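Local atomic coordinates of exported gluconolactonase (Xanthomonas campestris pv. campestris, PDB entry 3DR2), a protein that acts as a gluconolactonase, hydrolysing glucono-lactone to gluconate with a calcium-bearing six-bladed beta-propeller of the SMP-30 family. Residues Ile137-Gly142 with Pro197-Leu202; Phe146-Phe151 with Pro164-His169; Gln182-Leu187 with Phe220-Gly225; Trp251-Ser256 with Cys282-Ala287. One frame throughout, in Å; residues are numbered along the deposited sequence.

Contact 1 (Ile137-Gly142 with Pro197-Leu202)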
loop_
_atom_site.group_PDB
_atom_site.type_symbol
_atom_site.label_atom_id
_atom_site.label_comp_id
_atom_site.label_asym_id
_atom_site.label_seq_id
_atom_site.Cartn_x
_atom_site.Cartn_y
_atom_site.Cartn_z
ATOM N N ILE A 137 4.507 15.762 17.874
ATOM C CA ILE A 137 4.006 17.123 17.999
ATOM C C ILE A 137 5.199 18.012 18.305
ATOM O O ILE A 137 6.267 17.526 18.682
ATOM C CB ILE A 137 2.967 17.268 19.144
ATOM C CG1 ILE A 137 3.607 16.906 20.489
ATOM C CG2 ILE A 137 1.757 16.395 18.853
ATOM C CD1 ILE A 137 2.684 17.086 21.694
ATOM N N VAL A 138 5.026 19.312 18.122
ATOM C CA VAL A 138 6.089 20.265 18.401
ATOM C C VAL A 138 5.588 21.224 19.474
ATOM O O VAL A 138 4.552 21.863 19.301
ATOM C CB VAL A 138 6.459 21.069 17.144
ATOM C CG1 VAL A 138 7.618 22.002 17.455
ATOM C CG2 VAL A 138 6.822 20.121 16.011
ATOM N N ALA A 139 6.317 21.309 20.584
ATOM C CA ALA A 139 5.934 22.191 21.682
ATOM C C ALA A 139 6.280 23.638 21.356
ATOM O O ALA A 139 7.025 23.914 20.414
ATOM C CB ALA A 139 6.629 21.759 22.971
ATOM N N ARG A 140 5.733 24.565 22.134
ATOM C CA ARG A 140 5.995 25.978 21.909
ATOM C C ARG A 140 7.478 26.336 21.977
ATOM O O ARG A 140 7.906 27.314 21.368
ATOM C CB ARG A 140 5.208 26.830 22.907
ATOM C CG ARG A 140 3.765 27.072 22.503
ATOM C CD ARG A 140 3.151 28.203 23.317
ATOM N NE ARG A 140 2.776 27.774 24.659
ATOM C CZ ARG A 140 1.615 27.200 24.954
ATOM N NH1 ARG A 140 0.716 26.992 23.998
ATOM N NH2 ARG A 140 1.351 26.834 26.200
ATOM N N ASP A 141 8.262 25.547 22.707
ATOM C CA ASP A 141 9.687 25.830 22.823
ATOM C C ASP A 141 10.518 25.162 21.727
ATOM O O ASP A 141 11.751 25.169 21.769
ATOM C CB ASP A 141 10.191 25.436 24.219
ATOM C CG ASP A 141 10.196 23.935 24.455
ATOM O OD1 ASP A 141 9.491 23.201 23.733
ATOM O OD2 ASP A 141 10.904 23.490 25.385
ATOM N N GLY A 142 9.839 24.583 20.741
ATOM C CA GLY A 142 10.542 23.949 19.639
ATOM C C GLY A 142 10.907 22.488 19.806
ATOM O O GLY A 142 11.385 21.859 18.862
ATOM N N PRO A 197 -3.874 23.482 25.831
ATOM C CA PRO A 197 -3.404 24.802 25.400
ATOM C C PRO A 197 -2.309 25.418 26.275
ATOM O O PRO A 197 -1.356 25.997 25.756
ATOM C CB PRO A 197 -4.689 25.640 25.351
ATOM C CG PRO A 197 -5.674 24.871 26.193
ATOM C CD PRO A 197 -5.342 23.436 25.904
ATOM N N ASP A 198 -2.419 25.283 27.593
ATOM C CA ASP A 198 -1.408 25.857 28.481
ATOM C C ASP A 198 -0.179 24.968 28.626
ATOM O O ASP A 198 0.760 25.297 29.353
ATOM C CB ASP A 198 -2.014 26.147 29.863
ATOM C CG ASP A 198 -2.445 24.889 30.604
ATOM O OD1 ASP A 198 -2.980 25.029 31.725
ATOM O OD2 ASP A 198 -2.252 23.767 30.086
ATOM N N GLU A 199 -0.188 23.839 27.927
ATOM C CA GLU A 199 0.909 22.882 27.969
ATOM C C GLU A 199 1.220 22.323 29.360
ATOM O O GLU A 199 2.309 21.807 29.588
ATOM C CB GLU A 199 2.177 23.496 27.366
ATOM C CG GLU A 199 2.118 23.650 25.851
ATOM C CD GLU A 199 3.462 24.011 25.239
ATOM O OE1 GLU A 199 3.567 24.010 23.996
ATOM O OE2 GLU A 199 4.417 24.295 25.995
ATOM N N GLN A 200 0.268 22.424 30.285
ATOM C CA GLN A 200 0.471 21.899 31.635
ATOM C C GLN A 200 0.104 20.418 31.691
ATOM O O GLN A 200 0.493 19.703 32.617
ATOM C CB GLN A 200 -0.373 22.667 32.656
ATOM C CG GLN A 200 0.161 24.046 33.009
ATOM C CD GLN A 200 -0.625 24.704 34.136
ATOM O OE1 GLN A 200 -1.791 25.065 33.969
ATOM N NE2 GLN A 200 0.009 24.852 35.295
ATOM N N THR A 201 -0.643 19.964 30.690
ATOM C CA THR A 201 -1.064 18.573 30.623
ATOM C C THR A 201 -0.698 17.983 29.266
ATOM O O THR A 201 -0.882 18.622 28.239
ATOM C CB THR A 201 -2.596 18.441 30.819
ATOM O OG1 THR A 201 -2.962 18.944 32.110
ATOM C CG2 THR A 201 -3.035 16.980 30.707
ATOM N N LEU A 202 -0.153 16.773 29.275
ATOM C CA LEU A 202 0.203 16.090 28.035
ATOM C C LEU A 202 -0.700 14.870 27.957
ATOM O O LEU A 202 -0.747 14.065 28.893
ATOM C CB LEU A 202 1.663 15.623 28.060
ATOM C CG LEU A 202 2.373 15.310 26.730
ATOM C CD1 LEU A 202 3.316 14.137 26.928
ATOM C CD2 LEU A 202 1.380 15.000 25.633
HETATM O O HOH W 1 6.862 24.789 25.292
#
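Arg140 and Glu199 make a polar contact at the protein surface, joining the turn after strand 136-138 to the turn before strand 201-206. The Glu199 carboxylate reaches the Arg140 backbone, while the Arg140 guanidinium reaches the backbone of Pro197; the two side chains cross at a slant. Glu199 runs extended beyond CG (chi2 -169°), and its OE1 takes the backbone N-H of Arg140 on its syn lone pair, 2.9 Å from N in a nearly straight bond of 162°. Arg140 answers with its guanidinium: NH1 and NH2 both grip Pro197 O end-on, each 2.9 Å from it, with that oxygen only slightly out of the guanidinium plane. The Arg140 guanidinium and the Glu199 carboxylate stack, planes 14° apart, and Glu199 CG sits over the rim of one guanidinium face, 3.3 Å from NH2. The salt bridge is accordingly long and purely electrostatic, since OE1 lies 3.9 Å from Arg140 NE and well out of the plane, with no N-H aimed at it. The two turns are hairpin connections of consecutive propeller blades, one a type I turn from Ala139 to Gly142, the other containing an Asx turn in which Gln200 N donates to Asp198 OD2, an oxygen also bonded to Ser196 OG. A water donates to Glu199 OE2 at 2.6 Å and accepts a weak bond from Asp141 N, tying the second carboxylate oxygen back to the first turn. Asp141 itself turns its carboxylate to Arg173, within its own blade. Below the polar layer, Ala139 and Leu202 both rest on Phe195 and Trp145.

Contact 2 (Phe146-Phe151 with Pro164-His169)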
loop_
_atom_site.group_PDB
_atom_site.type_symbol
_atom_site.label_atom_id
_atom_site.label_comp_id
_atom_site.label_asym_id
_atom_site.label_seq_id
_atom_site.Cartn_x
_atom_site.Cartn_y
_atom_site.Cartn_z
ATOM N N PHE A 146 7.357 12.751 20.788
ATOM C CA PHE A 146 6.803 11.672 19.977
ATOM C C PHE A 146 6.629 10.368 20.737
ATOM O O PHE A 146 7.205 10.175 21.805
ATOM C CB PHE A 146 7.678 11.459 18.737
ATOM C CG PHE A 146 9.062 10.926 19.034
ATOM C CD1 PHE A 146 9.306 9.556 19.040
ATOM C CD2 PHE A 146 10.129 11.796 19.247
ATOM C CE1 PHE A 146 10.591 9.054 19.245
ATOM C CE2 PHE A 146 11.421 11.309 19.454
ATOM C CZ PHE A 146 11.653 9.933 19.450
ATOM N N THR A 147 5.803 9.484 20.179
ATOM C CA THR A 147 5.529 8.181 20.771
ATOM C C THR A 147 6.314 7.114 20.013
ATOM O O THR A 147 6.503 7.208 18.796
ATOM C CB THR A 147 4.037 7.839 20.683
ATOM O OG1 THR A 147 3.608 7.927 19.313
ATOM C CG2 THR A 147 3.226 8.799 21.532
ATOM N N ASP A 148 6.755 6.088 20.731
ATOM C CA ASP A 148 7.542 5.039 20.110
ATOM C C ASP A 148 7.043 3.605 20.317
ATOM O O ASP A 148 7.725 2.782 20.920
ATOM C CB ASP A 148 8.996 5.145 20.588
ATOM C CG ASP A 148 9.947 4.326 19.744
ATOM O OD1 ASP A 148 10.912 3.758 20.298
ATOM O OD2 ASP A 148 9.736 4.252 18.519
ATOM N N PRO A 149 5.839 3.286 19.820
ATOM C CA PRO A 149 5.319 1.927 19.976
ATOM C C PRO A 149 6.031 1.056 18.938
ATOM O O PRO A 149 6.708 1.578 18.051
ATOM C CB PRO A 149 3.834 2.101 19.678
ATOM C CG PRO A 149 3.866 3.114 18.575
ATOM C CD PRO A 149 4.891 4.130 19.071
ATOM N N PRO A 150 5.900 -0.276 19.032
ATOM C CA PRO A 150 6.554 -1.183 18.080
ATOM C C PRO A 150 5.724 -1.593 16.862
ATOM O O PRO A 150 6.054 -2.573 16.195
ATOM C CB PRO A 150 6.884 -2.385 18.950
ATOM C CG PRO A 150 5.657 -2.476 19.791
ATOM C CD PRO A 150 5.395 -1.029 20.194
ATOM N N PHE A 151 4.661 -0.856 16.562
ATOM C CA PHE A 151 3.815 -1.211 15.423
ATOM C C PHE A 151 4.590 -1.399 14.121
ATOM O O PHE A 151 4.315 -2.331 13.358
ATOM C CB PHE A 151 2.717 -0.162 15.235
ATOM C CG PHE A 151 1.682 -0.171 16.326
ATOM C CD1 PHE A 151 0.903 -1.303 16.552
ATOM C CD2 PHE A 151 1.489 0.945 17.134
ATOM C CE1 PHE A 151 -0.051 -1.320 17.569
ATOM C CE2 PHE A 151 0.539 0.936 18.151
ATOM C CZ PHE A 151 -0.232 -0.199 18.369
ATOM N N PRO A 164 12.621 -5.581 18.664
ATOM C CA PRO A 164 13.014 -4.272 19.184
ATOM C C PRO A 164 14.325 -4.329 19.957
ATOM O O PRO A 164 14.659 -5.359 20.542
ATOM C CB PRO A 164 11.829 -3.885 20.067
ATOM C CG PRO A 164 11.325 -5.202 20.547
ATOM C CD PRO A 164 11.373 -6.044 19.294
ATOM N N GLU A 165 15.067 -3.227 19.941
ATOM C CA GLU A 165 16.340 -3.143 20.655
ATOM C C GLU A 165 16.107 -2.498 22.017
ATOM O O GLU A 165 16.930 -2.621 22.925
ATOM C CB GLU A 165 17.349 -2.310 19.859
ATOM C CG GLU A 165 17.686 -2.874 18.492
ATOM C CD GLU A 165 18.809 -2.112 17.799
ATOM O OE1 GLU A 165 19.049 -2.372 16.604
ATOM O OE2 GLU A 165 19.456 -1.262 18.448
ATOM N N LEU A 166 14.982 -1.800 22.151
ATOM C CA LEU A 166 14.627 -1.144 23.402
ATOM C C LEU A 166 13.598 -1.999 24.133
ATOM O O LEU A 166 12.757 -2.639 23.501
ATOM C CB LEU A 166 14.049 0.247 23.124
ATOM C CG LEU A 166 14.952 1.216 22.351
ATOM C CD1 LEU A 166 14.239 2.543 22.145
ATOM C CD2 LEU A 166 16.251 1.426 23.108
ATOM N N ALA A 167 13.668 -2.011 25.463
ATOM C CA ALA A 167 12.742 -2.795 26.273
ATOM C C ALA A 167 11.630 -1.918 26.832
ATOM O O ALA A 167 11.110 -2.164 27.923
ATOM C CB ALA A 167 13.497 -3.473 27.414
ATOM N N HIS A 168 11.266 -0.891 26.079
ATOM C CA HIS A 168 10.222 0.020 26.505
ATOM C C HIS A 168 9.646 0.781 25.317
ATOM O O HIS A 168 10.335 0.994 24.314
ATOM C CB HIS A 168 10.787 1.005 27.540
ATOM C CG HIS A 168 12.087 1.638 27.135
ATOM N ND1 HIS A 168 12.154 2.791 26.382
ATOM C CD2 HIS A 168 13.368 1.260 27.357
ATOM C CE1 HIS A 168 13.420 3.096 26.157
ATOM N NE2 HIS A 168 14.177 2.182 26.738
ATOM N N HIS A 169 8.373 1.156 25.432
ATOM C CA HIS A 169 7.671 1.936 24.406
ATOM C C HIS A 169 7.533 3.276 25.106
ATOM O O HIS A 169 6.694 3.424 25.989
ATOM C CB HIS A 169 6.268 1.386 24.146
ATOM C CG HIS A 169 6.230 -0.063 23.789
ATOM N ND1 HIS A 169 5.055 -0.778 23.736
ATOM C CD2 HIS A 169 7.218 -0.934 23.469
ATOM C CE1 HIS A 169 5.318 -2.030 23.399
ATOM N NE2 HIS A 169 6.623 -2.150 23.232
HETATM O O HOH W 2 10.775 3.538 23.046
#
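His169 and Pro150 meet through a CH-pi contact, and with Asp148 they account for most of the surface buried here. The proline comes over one face of the imidazole: its CD stands above the ring centre, 3.4 Å from the centroid and only 12° off the normal, while CG leans toward the NE2 side, 3.6 Å from that atom. CD is bonded to the proline nitrogen, which probably makes its hydrogens somewhat more positive and the contact more favourable. The ring is also held through ND1, hydrogen-bonded to His189 N, and His189 meets it edge-to-face; its rotation is thus fixed from more than one direction. On the backbone side, Asp148 O receives a CA-H...O contact from His169 CA at 3.6 Å. The Asp148 side chain takes another path. Its CG is anti to the backbone N (chi1 -166°), and the side chain crosses that of Leu166 at about a right angle, with OD1 4.0 Å from Leu166 CD1. Buried as it is, this carboxylate is well supplied with donors. A single water donates to both Asp148 OD1 (2.8 Å) and His168 O (2.9 Å), bridging the segments, while Asn131 N also bonds OD1 and Ser132 N bonds OD2. Through the water and these bonds the aspartate connects the 164-169 loop with Asn131 and Ser132. A bound calcium ion lies about 7 Å from the Pro149 side chain, and Pro149 packs on the calcium ligand Asn134, placing this excursion between blade strands 144-147 and 169-174 beside a metal-bearing region of the beta-propeller.

Contact 3 (Gln182-Leu187 with Phe220-Gly225); sequences QRMADL and FAWRDG
Leu187 and Phe220 meet tip to tip, forming one of two patches between strand 182-187 and segment 220-225. CD2 of Leu187 approaches the rim of the phenyl ring in its plane, 3.9 Å from Phe220 CE2, and Ala185 CB adds a looser touch, 4.2 Å from CZ of the same ring. In the second patch the methyl group of Met184 does the work: CE lies 4.0 Å from Trp222 CZ3 and 3.7 Å from Gly225 O, the side chain crossing the indole at a slant. Folds at chi2 (-57°) and chi3 (-50°) curl the methionine rather than letting it run straight out. No hydrogen bond links the segments, whose strands run antiparallel at 166° with axes 10.3 Å apart, too far for a shared sheet. They belong to consecutive blades of the propeller, 182-187 being the edge strand of one and 216-223 an inner strand of the next, and the space is bridged mainly by side chains, those of Leu227 and Arg230 on strand 226-234 among them. A classic beta bulge shapes the first strand: Met184 and Ala185 both face Val171, and both CB atoms point toward the neighbouring blade, where regular alternation would have sent one of them away. Further out, the bulge is bracketed by Arg183 and Asp186, joined side-on, with NE 3.0 Å from OD1 and NH2 2.7 Å from OD2. In segment 220-225 the Trp222 indole is set by a T-shaped stack with Trp145 and a further ring contact with Phe195, while Leu187 also rests on Val204.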
loop_
_atom_site.group_PDB
_atom_site.type_symbol
_atom_site.label_atom_id
_atom_site.label_comp_id
_atom_site.label_asym_id
_atom_site.label_seq_id
_atom_site.Cartn_x
_atom_site.Cartn_y
_atom_site.Cartn_z
ATOM N N GLN A 182 15.227 12.528 25.314
ATOM C CA GLN A 182 14.837 12.390 26.710
ATOM C C GLN A 182 13.695 11.393 26.825
ATOM O O GLN A 182 12.625 11.592 26.245
ATOM C CB GLN A 182 14.365 13.731 27.265
ATOM C CG GLN A 182 15.410 14.823 27.286
ATOM C CD GLN A 182 14.776 16.197 27.332
ATOM O OE1 GLN A 182 14.187 16.651 26.352
ATOM N NE2 GLN A 182 14.880 16.862 28.472
ATOM N N ARG A 183 13.934 10.317 27.564
ATOM C CA ARG A 183 12.924 9.291 27.801
ATOM C C ARG A 183 12.039 9.887 28.890
ATOM O O ARG A 183 12.446 9.987 30.051
ATOM C CB ARG A 183 13.614 8.018 28.279
ATOM C CG ARG A 183 12.712 6.860 28.649
ATOM C CD ARG A 183 13.584 5.700 29.085
ATOM N NE ARG A 183 12.839 4.588 29.656
ATOM C CZ ARG A 183 13.412 3.468 30.087
ATOM N NH1 ARG A 183 14.727 3.331 30.003
ATOM N NH2 ARG A 183 12.677 2.494 30.612
ATOM N N MET A 184 10.826 10.280 28.515
ATOM C CA MET A 184 9.914 10.931 29.448
ATOM C C MET A 184 8.925 10.031 30.178
ATOM O O MET A 184 8.463 10.365 31.274
ATOM C CB MET A 184 9.160 12.037 28.712
ATOM C CG MET A 184 10.054 12.905 27.837
ATOM S SD MET A 184 11.422 13.680 28.743
ATOM C CE MET A 184 10.503 14.377 30.084
ATOM N N ALA A 185 8.585 8.899 29.576
ATOM C CA ALA A 185 7.649 7.973 30.202
ATOM C C ALA A 185 7.545 6.707 29.383
ATOM O O ALA A 185 7.746 6.727 28.169
ATOM C CB ALA A 185 6.280 8.619 30.325
ATOM N N ASP A 186 7.247 5.597 30.049
ATOM C CA ASP A 186 7.092 4.334 29.350
ATOM C C ASP A 186 5.615 3.974 29.416
ATOM O O ASP A 186 4.978 4.130 30.459
ATOM C CB ASP A 186 7.934 3.231 29.997
ATOM C CG ASP A 186 9.408 3.584 30.073
ATOM O OD1 ASP A 186 9.915 4.294 29.175
ATOM O OD2 ASP A 186 10.072 3.130 31.029
ATOM N N LEU A 187 5.070 3.510 28.299
ATOM C CA LEU A 187 3.663 3.143 28.235
ATOM C C LEU A 187 3.498 1.834 27.468
ATOM O O LEU A 187 4.479 1.190 27.099
ATOM C CB LEU A 187 2.862 4.260 27.548
ATOM C CG LEU A 187 3.012 5.693 28.085
ATOM C CD1 LEU A 187 4.277 6.327 27.516
ATOM C CD2 LEU A 187 1.805 6.522 27.684
ATOM N N PHE A 220 -0.912 13.293 31.557
ATOM C CA PHE A 220 0.270 13.469 32.397
ATOM C C PHE A 220 0.411 14.939 32.749
ATOM O O PHE A 220 -0.057 15.814 32.018
ATOM C CB PHE A 220 1.535 13.063 31.644
ATOM C CG PHE A 220 1.678 11.590 31.417
ATOM C CD1 PHE A 220 2.286 10.783 32.370
ATOM C CD2 PHE A 220 1.267 11.018 30.215
ATOM C CE1 PHE A 220 2.491 9.432 32.130
ATOM C CE2 PHE A 220 1.466 9.666 29.964
ATOM C CZ PHE A 220 2.082 8.867 30.921
ATOM N N ALA A 221 1.066 15.209 33.871
ATOM C CA ALA A 221 1.309 16.580 34.279
ATOM C C ALA A 221 2.708 16.913 33.776
ATOM O O ALA A 221 3.662 16.201 34.075
ATOM C CB ALA A 221 1.256 16.704 35.804
ATOM N N TRP A 222 2.822 17.975 32.988
ATOM C CA TRP A 222 4.116 18.400 32.469
ATOM C C TRP A 222 4.557 19.590 33.306
ATOM O O TRP A 222 4.151 20.723 33.061
ATOM C CB TRP A 222 3.997 18.801 30.991
ATOM C CG TRP A 222 5.220 19.468 30.392
ATOM C CD1 TRP A 222 5.233 20.605 29.634
ATOM C CD2 TRP A 222 6.584 19.018 30.461
ATOM N NE1 TRP A 222 6.512 20.891 29.226
ATOM C CE2 TRP A 222 7.362 19.936 29.716
ATOM C CE3 TRP A 222 7.222 17.933 31.073
ATOM C CZ2 TRP A 222 8.747 19.800 29.567
ATOM C CZ3 TRP A 222 8.605 17.797 30.924
ATOM C CH2 TRP A 222 9.349 18.727 30.176
ATOM N N ARG A 223 5.359 19.320 34.327
ATOM C CA ARG A 223 5.851 20.380 35.198
ATOM C C ARG A 223 7.287 20.060 35.572
ATOM O O ARG A 223 7.651 18.891 35.735
ATOM C CB ARG A 223 4.977 20.511 36.448
ATOM C CG ARG A 223 4.955 19.303 37.362
ATOM C CD ARG A 223 4.309 19.674 38.693
ATOM N NE ARG A 223 4.379 18.587 39.663
ATOM C CZ ARG A 223 3.681 17.460 39.567
ATOM N NH1 ARG A 223 2.858 17.277 38.542
ATOM N NH2 ARG A 223 3.802 16.517 40.491
ATOM N N ASP A 224 8.095 21.104 35.720
ATOM C CA ASP A 224 9.507 20.932 36.008
ATOM C C ASP A 224 10.104 20.332 34.743
ATOM O O ASP A 224 9.784 20.770 33.640
ATOM C CB ASP A 224 9.724 20.000 37.199
ATOM C CG ASP A 224 9.587 20.717 38.522
ATOM O OD1 ASP A 224 8.474 21.196 38.836
ATOM O OD2 ASP A 224 10.600 20.811 39.247
ATOM N N GLY A 225 10.956 19.328 34.887
ATOM C CA GLY A 225 11.546 18.730 33.705
ATOM C C GLY A 225 11.051 17.324 33.463
ATOM O O GLY A 225 11.758 16.506 32.878
#

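Contact 4 (Trp251-Ser256 with Cys282-Ala287)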
loop_
_atom_site.group_PDB
_atom_site.type_symbol
_atom_site.label_atom_id
_atom_site.label_comp_id
_atom_site.label_asym_id
_atom_site.label_seq_id
_atom_site.Cartn_x
_atom_site.Cartn_y
_atom_site.Cartn_z
ATOM N N TRP A 251 -10.650 21.458 24.361
ATOM C CA TRP A 251 -11.378 20.244 24.017
ATOM C C TRP A 251 -10.450 19.314 23.260
ATOM O O TRP A 251 -9.629 19.757 22.459
ATOM C CB TRP A 251 -12.580 20.550 23.128
ATOM C CG TRP A 251 -13.686 21.294 23.790
ATOM C CD1 TRP A 251 -13.759 21.680 25.099
ATOM C CD2 TRP A 251 -14.885 21.755 23.165
ATOM N NE1 TRP A 251 -14.935 22.359 25.326
ATOM C CE2 TRP A 251 -15.644 22.419 24.155
ATOM C CE3 TRP A 251 -15.393 21.674 21.861
ATOM C CZ2 TRP A 251 -16.886 22.999 23.881
ATOM C CZ3 TRP A 251 -16.629 22.250 21.588
ATOM C CH2 TRP A 251 -17.361 22.905 22.596
ATOM N N LEU A 252 -10.596 18.020 23.511
ATOM C CA LEU A 252 -9.779 17.023 22.845
ATOM C C LEU A 252 -10.647 16.267 21.839
ATOM O O LEU A 252 -11.640 15.633 22.204
ATOM C CB LEU A 252 -9.175 16.066 23.882
ATOM C CG LEU A 252 -8.136 15.053 23.389
ATOM C CD1 LEU A 252 -7.255 14.622 24.544
ATOM C CD2 LEU A 252 -8.825 13.856 22.760
ATOM N N TRP A 253 -10.275 16.371 20.566
ATOM C CA TRP A 253 -10.986 15.709 19.473
ATOM C C TRP A 253 -10.167 14.479 19.128
ATOM O O TRP A 253 -9.042 14.590 18.629
ATOM C CB TRP A 253 -11.084 16.643 18.261
ATOM C CG TRP A 253 -11.749 17.969 18.567
ATOM C CD1 TRP A 253 -11.367 18.876 19.514
ATOM C CD2 TRP A 253 -12.910 18.519 17.931
ATOM N NE1 TRP A 253 -12.218 19.957 19.510
ATOM C CE2 TRP A 253 -13.175 19.765 18.549
ATOM C CE3 TRP A 253 -13.755 18.083 16.900
ATOM C CZ2 TRP A 253 -14.251 20.582 18.170
ATOM C CZ3 TRP A 253 -14.828 18.897 16.520
ATOM C CH2 TRP A 253 -15.063 20.133 17.158
ATOM N N SER A 254 -10.741 13.308 19.378
ATOM C CA SER A 254 -10.035 12.056 19.151
ATOM C C SER A 254 -10.640 11.113 18.134
ATOM O O SER A 254 -11.859 11.004 18.002
ATOM C CB SER A 254 -9.904 11.306 20.475
ATOM O OG SER A 254 -9.318 10.036 20.283
ATOM N N SER A 255 -9.768 10.412 17.425
ATOM C CA SER A 255 -10.213 9.429 16.453
ATOM C C SER A 255 -10.750 8.229 17.233
ATOM O O SER A 255 -10.495 8.087 18.432
ATOM C CB SER A 255 -9.036 8.976 15.586
ATOM O OG SER A 255 -8.030 8.370 16.391
ATOM N N SER A 256 -11.511 7.386 16.547
ATOM C CA SER A 256 -12.066 6.167 17.123
ATOM C C SER A 256 -12.522 5.288 15.963
ATOM O O SER A 256 -12.429 5.689 14.801
ATOM C CB SER A 256 -13.241 6.473 18.062
ATOM O OG SER A 256 -14.365 6.957 17.350
ATOM N N CYS A 282 -6.650 13.091 13.442
ATOM C CA CYS A 282 -7.337 14.319 13.069
ATOM C C CYS A 282 -6.543 15.528 13.524
ATOM O O CYS A 282 -5.672 15.422 14.392
ATOM C CB CYS A 282 -8.765 14.362 13.640
ATOM S SG CYS A 282 -8.926 14.335 15.454
ATOM N N THR A 283 -6.830 16.675 12.918
ATOM C CA THR A 283 -6.135 17.909 13.259
ATOM C C THR A 283 -6.951 19.073 12.702
ATOM O O THR A 283 -7.834 18.875 11.866
ATOM C CB THR A 283 -4.704 17.930 12.640
ATOM O OG1 THR A 283 -3.890 18.894 13.323
ATOM C CG2 THR A 283 -4.759 18.291 11.152
ATOM N N PHE A 284 -6.673 20.276 13.186
ATOM C CA PHE A 284 -7.372 21.463 12.707
ATOM C C PHE A 284 -6.433 22.286 11.856
ATOM O O PHE A 284 -5.213 22.085 11.881
ATOM C CB PHE A 284 -7.817 22.356 13.865
ATOM C CG PHE A 284 -9.084 21.918 14.522
ATOM C CD1 PHE A 284 -9.055 21.117 15.653
ATOM C CD2 PHE A 284 -10.312 22.317 14.011
ATOM C CE1 PHE A 284 -10.240 20.719 16.271
ATOM C CE2 PHE A 284 -11.501 21.926 14.620
ATOM C CZ PHE A 284 -11.463 21.127 15.753
ATOM N N ASP A 285 -7.002 23.216 11.099
ATOM C CA ASP A 285 -6.183 24.112 10.310
ATOM C C ASP A 285 -5.784 25.208 11.299
ATOM O O ASP A 285 -6.181 25.177 12.467
ATOM C CB ASP A 285 -6.979 24.688 9.127
ATOM C CG ASP A 285 -8.209 25.456 9.560
ATOM O OD1 ASP A 285 -8.725 25.210 10.670
ATOM O OD2 ASP A 285 -8.672 26.299 8.773
ATOM N N GLN A 286 -4.985 26.155 10.833
ATOM C CA GLN A 286 -4.514 27.269 11.641
ATOM C C GLN A 286 -5.615 27.953 12.459
ATOM O O GLN A 286 -5.504 28.100 13.678
ATOM C CB GLN A 286 -3.856 28.290 10.717
ATOM C CG GLN A 286 -2.376 28.462 10.919
ATOM C CD GLN A 286 -2.080 29.342 12.102
ATOM O OE1 GLN A 286 -2.504 29.057 13.221
ATOM N NE2 GLN A 286 -1.357 30.427 11.865
ATOM N N ALA A 287 -6.674 28.370 11.776
ATOM C CA ALA A 287 -7.782 29.069 12.421
ATOM C C ALA A 287 -8.706 28.167 13.236
ATOM O O ALA A 287 -9.565 28.656 13.976
ATOM C CB ALA A 287 -8.596 29.818 11.362
#
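Cys282 and Phe284 lie on the first strand of the propeller blade that strands 290-295 and 298-303 continue and N-terminal strand 38-41 joins, and they pack against Trp253 in the blade before it. The two strands are 7.6 Å apart at their closest, with an angle of 140° between their N-to-C directions, and are not paired in one sheet; side chains of 282-284 meet both the side chain and the backbone of Trp253. At Cys282 the thiol takes the crowded position between the backbone N and the carbonyl carbon (chi1 62°), which brings SG to 3.2 Å from Trp253 O and 4.2 Å from Trp253 CB. Beyond it, Ser255 packs on the calcium ligand Asp242, and its side chain is about 7 Å from a bound calcium ion. Two residues on, Phe284 stands in a T-shaped stack with the indole, its edge toward the face of Trp253 and the planes at 90°. The phenyl and five-membered ring centroids are 4.9 Å apart. Trp253 is held on its polar edge by a hydrogen bond from NE1 to Asp247 OD1. The closest atoms of the stack are Phe284 CZ and Trp253 CE2, 3.6 Å apart, with CZ over the centre of the indole.

In the fold
Contacts 1 and 3 both span two neighbouring blades, that of strands 136-138 to 182-187 and that of strands 190-195 to 226-234, and their centres are about 12 Å apart. Along the chain their segments alternate, and backbone bonds such as Leu202 O to Phe220 N connect them through the second blade. Contact 2 stays within the first of these blades, nested in the loop that contact 1 closes; its centre is about 22 Å from that of contact 1 and about 16 Å from that of contact 3, which it meets through His169 and Leu187. Contact 4 follows in sequence and touches none of the others, joining two later blades, its centre about 25 Å from that of contact 2. Contacts 1, 3 and 4 couple consecutive blades, whereas contact 2 shapes a connection within one.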